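PDB 7K44: sgbp-b from Bacteroides uniformis, which probably binds xyloglucan at the cell surface as a glycan-binding component of a xyloglucan utilization locus. Local coordinates for residues Q60-T65 / T81-N86. Sequence-based numbering, arbitrary orientation.
Sequences QRVYFT and TDYTVN
Val62 and Tyr83 carry this contact, a methyl group set over an aromatic face, and the chain of 81-86 delivers the ring to it. At Thr81 the backbones come closest, with its CA 7.2 Å from Val62 CA; strand 78-80, paired with 59-65 through backbone bonds such as Val62 with Val80, has just ended, so the two segments separate here. Asp82 carries the chain across to Tyr83, whose CB points back toward 60-65. With chi1 at 56°, Tyr83 CG sits between its own backbone N and carbonyl carbon, and the ring extends to Val62. Val62 CG2 lies 4.0 Å from the centroid of the Tyr83 ring and only 13° off its normal, which identifies a CH-pi contact over the face rather than at an edge. The methyl is displaced a little toward the CE2 side: Val62 CG2 is 4.0 Å from Tyr83 CE2 and 4.1 Å from both Tyr83 CD2 and Tyr83 CZ. Val62 CG1 stands anti to the backbone N (chi1 178°), so CG2 is the branch placed beside that N and against the ring.

The phenol end is tied in through water: Tyr83 OH is 3.1 Å from a water molecule that donates a long bond of 3.3 Å to Gln60 O. Gln60 and Arg61 both face Glu109, forming a classic beta bulge at this end of the strand. Ile59, Ile92 and Phe94 also pack on the Tyr83 side chain. Thr84 and Val85 then form the edge strand 84-85, whose sheet includes 91-95, and Val85 touches Ile59. This is a beta-sandwich crossover, the chain passing from one sheet to the other with an aromatic side chain packed between them, in a probably immunoglobulin-like domain whose two four-stranded sheets repeat the strand orders of the following IPT/TIG domain.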
ATOM      1  N   GLN A  60      -0.268  42.386   1.489  1.00 41.20           N
ATOM      2  CA  GLN A  60       0.336  43.523   0.816  1.00 38.61           C
ATOM      3  C   GLN A  60       0.744  43.223  -0.614  1.00 40.81           C
ATOM      4  O   GLN A  60       0.577  44.076  -1.489  1.00 41.01           O
ATOM      5  CB  GLN A  60       1.516  44.053   1.636  1.00 45.01           C
ATOM      6  CG  GLN A  60       1.067  44.459   3.036  1.00 52.54           C
ATOM      7  CD  GLN A  60       2.201  44.625   4.016  1.00 62.38           C
ATOM      8  OE1 GLN A  60       3.299  44.105   3.816  1.00 63.20           O
ATOM      9  NE2 GLN A  60       1.939  45.354   5.096  1.00 66.16           N
ATOM     10  N   ARG A  61       1.225  42.014  -0.886  1.00 31.13           N
ATOM     11  CA  ARG A  61       1.575  41.632  -2.243  1.00 33.52           C
ATOM     12  C   ARG A  61       1.353  40.142  -2.424  1.00 29.11           C
ATOM     13  O   ARG A  61       1.440  39.366  -1.471  1.00 33.14           O
ATOM     14  CB  ARG A  61       3.043  41.943  -2.548  1.00 36.34           C
ATOM     15  CG  ARG A  61       3.250  43.285  -3.171  1.00 47.24           C
ATOM     16  CD  ARG A  61       4.716  43.576  -3.436  1.00 43.51           C
ATOM     17  NE  ARG A  61       5.028  44.962  -3.102  1.00 45.00           N
ATOM     18  CZ  ARG A  61       4.489  46.018  -3.707  1.00 46.48           C
ATOM     19  NH1 ARG A  61       3.614  45.856  -4.701  1.00 40.84           N
ATOM     20  NH2 ARG A  61       4.828  47.243  -3.325  1.00 50.55           N
ATOM     21  N   VAL A  62       1.060  39.761  -3.663  1.00 28.44           N
ATOM     22  CA  VAL A  62       1.080  38.373  -4.104  1.00 27.17           C
ATOM     23  C   VAL A  62       1.939  38.334  -5.355  1.00 26.57           C
ATOM     24  O   VAL A  62       1.735  39.136  -6.272  1.00 26.81           O
ATOM     25  CB  VAL A  62      -0.341  37.855  -4.401  1.00 25.77           C
ATOM     26  CG1 VAL A  62      -0.293  36.415  -4.917  1.00 24.25           C
ATOM     27  CG2 VAL A  62      -1.200  37.948  -3.155  1.00 30.56           C
ATOM     28  N   TYR A  63       2.922  37.438  -5.389  1.00 23.30           N
ATOM     29  CA  TYR A  63       3.804  37.439  -6.550  1.00 22.21           C
ATOM     30  C   TYR A  63       4.478  36.085  -6.715  1.00 23.73           C
ATOM     31  O   TYR A  63       4.651  35.338  -5.747  1.00 25.43           O
ATOM     32  CB  TYR A  63       4.857  38.557  -6.475  1.00 23.36           C
ATOM     33  CG  TYR A  63       5.802  38.478  -5.290  1.00 26.82           C
ATOM     34  CD1 TYR A  63       5.454  39.019  -4.058  1.00 26.12           C
ATOM     35  CD2 TYR A  63       7.052  37.875  -5.408  1.00 29.28           C
ATOM     36  CE1 TYR A  63       6.314  38.955  -2.973  1.00 29.90           C
ATOM     37  CE2 TYR A  63       7.918  37.805  -4.328  1.00 28.30           C
ATOM     38  CZ  TYR A  63       7.548  38.344  -3.114  1.00 32.57           C
ATOM     39  OH  TYR A  63       8.405  38.272  -2.036  1.00 34.63           O
ATOM     40  N   PHE A  64       4.845  35.787  -7.961  1.00 24.10           N
ATOM     41  CA  PHE A  64       5.727  34.678  -8.284  1.00 24.47           C
ATOM     42  C   PHE A  64       7.164  35.178  -8.294  1.00 24.08           C
ATOM     43  O   PHE A  64       7.442  36.308  -8.720  1.00 27.21           O
ATOM     44  CB  PHE A  64       5.390  34.118  -9.666  1.00 25.41           C
ATOM     45  CG  PHE A  64       4.005  33.526  -9.773  1.00 23.99           C
ATOM     46  CD1 PHE A  64       2.912  34.326 -10.072  1.00 23.47           C
ATOM     47  CD2 PHE A  64       3.802  32.163  -9.597  1.00 23.50           C
ATOM     48  CE1 PHE A  64       1.629  33.775 -10.190  1.00 23.44           C
ATOM     49  CE2 PHE A  64       2.526  31.608  -9.710  1.00 24.70           C
ATOM     50  CZ  PHE A  64       1.442  32.424 -10.005  1.00 23.06           C
ATOM     51  N   THR A  65       8.072  34.332  -7.818  1.00 24.96           N
ATOM     52  CA  THR A  65       9.489  34.667  -7.731  1.00 22.49           C
ATOM     53  C   THR A  65      10.316  33.497  -8.244  1.00 25.92           C
ATOM     54  O   THR A  65       9.929  32.334  -8.116  1.00 27.14           O
ATOM     55  CB  THR A  65       9.906  35.034  -6.300  1.00 25.12           C
ATOM     56  OG1 THR A  65      11.273  35.482  -6.299  1.00 26.30           O
ATOM     57  CG2 THR A  65       9.783  33.865  -5.347  1.00 25.20           C
ATOM     58  N   THR A  81      -1.573  41.440  -9.406  1.00 28.30           N
ATOM     59  CA  THR A  81      -2.191  42.660  -8.900  1.00 32.36           C
ATOM     60  C   THR A  81      -3.688  42.528  -8.662  1.00 34.37           C
ATOM     61  O   THR A  81      -4.252  43.317  -7.892  1.00 36.26           O
ATOM     62  CB  THR A  81      -1.931  43.826  -9.859  1.00 33.82           C
ATOM     63  OG1 THR A  81      -2.115  43.390 -11.213  1.00 39.39           O
ATOM     64  CG2 THR A  81      -0.505  44.330  -9.686  1.00 41.55           C
ATOM     65  N   ASP A  82      -4.338  41.553  -9.292  1.00 29.07           N
ATOM     66  CA  ASP A  82      -5.787  41.392  -9.225  1.00 26.53           C
ATOM     67  C   ASP A  82      -6.066  40.036  -8.587  1.00 27.71           C
ATOM     68  O   ASP A  82      -5.846  38.992  -9.214  1.00 32.74           O
ATOM     69  CB  ASP A  82      -6.377  41.478 -10.633  1.00 33.57           C
ATOM     70  CG  ASP A  82      -7.896  41.386 -10.650  1.00 57.72           C
ATOM     71  OD1 ASP A  82      -8.515  41.318  -9.565  1.00 53.57           O
ATOM     72  OD2 ASP A  82      -8.472  41.381 -11.760  1.00 61.84           O
ATOM     73  N   TYR A  83      -6.540  40.054  -7.342  1.00 27.05           N
ATOM     74  CA  TYR A  83      -6.881  38.825  -6.633  1.00 28.31           C
ATOM     75  C   TYR A  83      -7.993  39.118  -5.633  1.00 27.28           C
ATOM     76  O   TYR A  83      -8.258  40.274  -5.289  1.00 33.52           O
ATOM     77  CB  TYR A  83      -5.655  38.253  -5.906  1.00 27.62           C
ATOM     78  CG  TYR A  83      -5.016  39.245  -4.960  1.00 32.71           C
ATOM     79  CD1 TYR A  83      -5.469  39.386  -3.653  1.00 31.79           C
ATOM     80  CD2 TYR A  83      -3.961  40.045  -5.376  1.00 29.55           C
ATOM     81  CE1 TYR A  83      -4.895  40.299  -2.794  1.00 36.38           C
ATOM     82  CE2 TYR A  83      -3.380  40.965  -4.522  1.00 30.87           C
ATOM     83  CZ  TYR A  83      -3.851  41.082  -3.233  1.00 32.60           C
ATOM     84  OH  TYR A  83      -3.276  41.994  -2.382  1.00 43.64           O
ATOM     85  N   THR A  84      -8.635  38.053  -5.153  1.00 27.19           N
ATOM     86  CA  THR A  84      -9.666  38.175  -4.135  1.00 29.02           C
ATOM     87  C   THR A  84      -9.395  37.204  -2.994  1.00 31.32           C
ATOM     88  O   THR A  84      -8.795  36.142  -3.190  1.00 30.41           O
ATOM     89  CB  THR A  84     -11.067  37.927  -4.721  1.00 30.80           C
ATOM     90  OG1 THR A  84     -11.100  36.654  -5.372  1.00 33.35           O
ATOM     91  CG2 THR A  84     -11.419  39.002  -5.734  1.00 34.04           C
ATOM     92  N   VAL A  85      -9.852  37.573  -1.796  1.00 30.30           N
ATOM     93  CA  VAL A  85      -9.706  36.754  -0.597  1.00 29.50           C
ATOM     94  C   VAL A  85     -11.096  36.388  -0.094  1.00 26.50           C
ATOM     95  O   VAL A  85     -12.021  37.206  -0.166  1.00 30.30           O
ATOM     96  CB  VAL A  85      -8.921  37.507   0.495  1.00 30.43           C
ATOM     97  CG1 VAL A  85      -8.352  36.526   1.505  1.00 35.25           C
ATOM     98  CG2 VAL A  85      -7.834  38.355  -0.133  1.00 36.13           C
ATOM     99  N   ASN A  86     -11.241  35.158   0.413  1.00 27.54           N
ATOM    100  CA  ASN A  86     -12.539  34.708   0.903  1.00 29.89           C
ATOM    101  C   ASN A  86     -12.816  35.264   2.304  1.00 34.79           C
ATOM    102  O   ASN A  86     -11.991  35.954   2.911  1.00 34.14           O
ATOM    103  CB  ASN A  86     -12.653  33.183   0.822  1.00 28.92           C
ATOM    104  CG  ASN A  86     -11.771  32.470   1.830  1.00 30.36           C
ATOM    105  OD1 ASN A  86     -10.880  33.071   2.429  1.00 33.31           O
ATOM    106  ND2 ASN A  86     -12.003  31.173   2.011  1.00 30.93           N
TER
HETATM  107  O   HOH W   1      -1.521  43.965  -3.974  1.00 39.85           O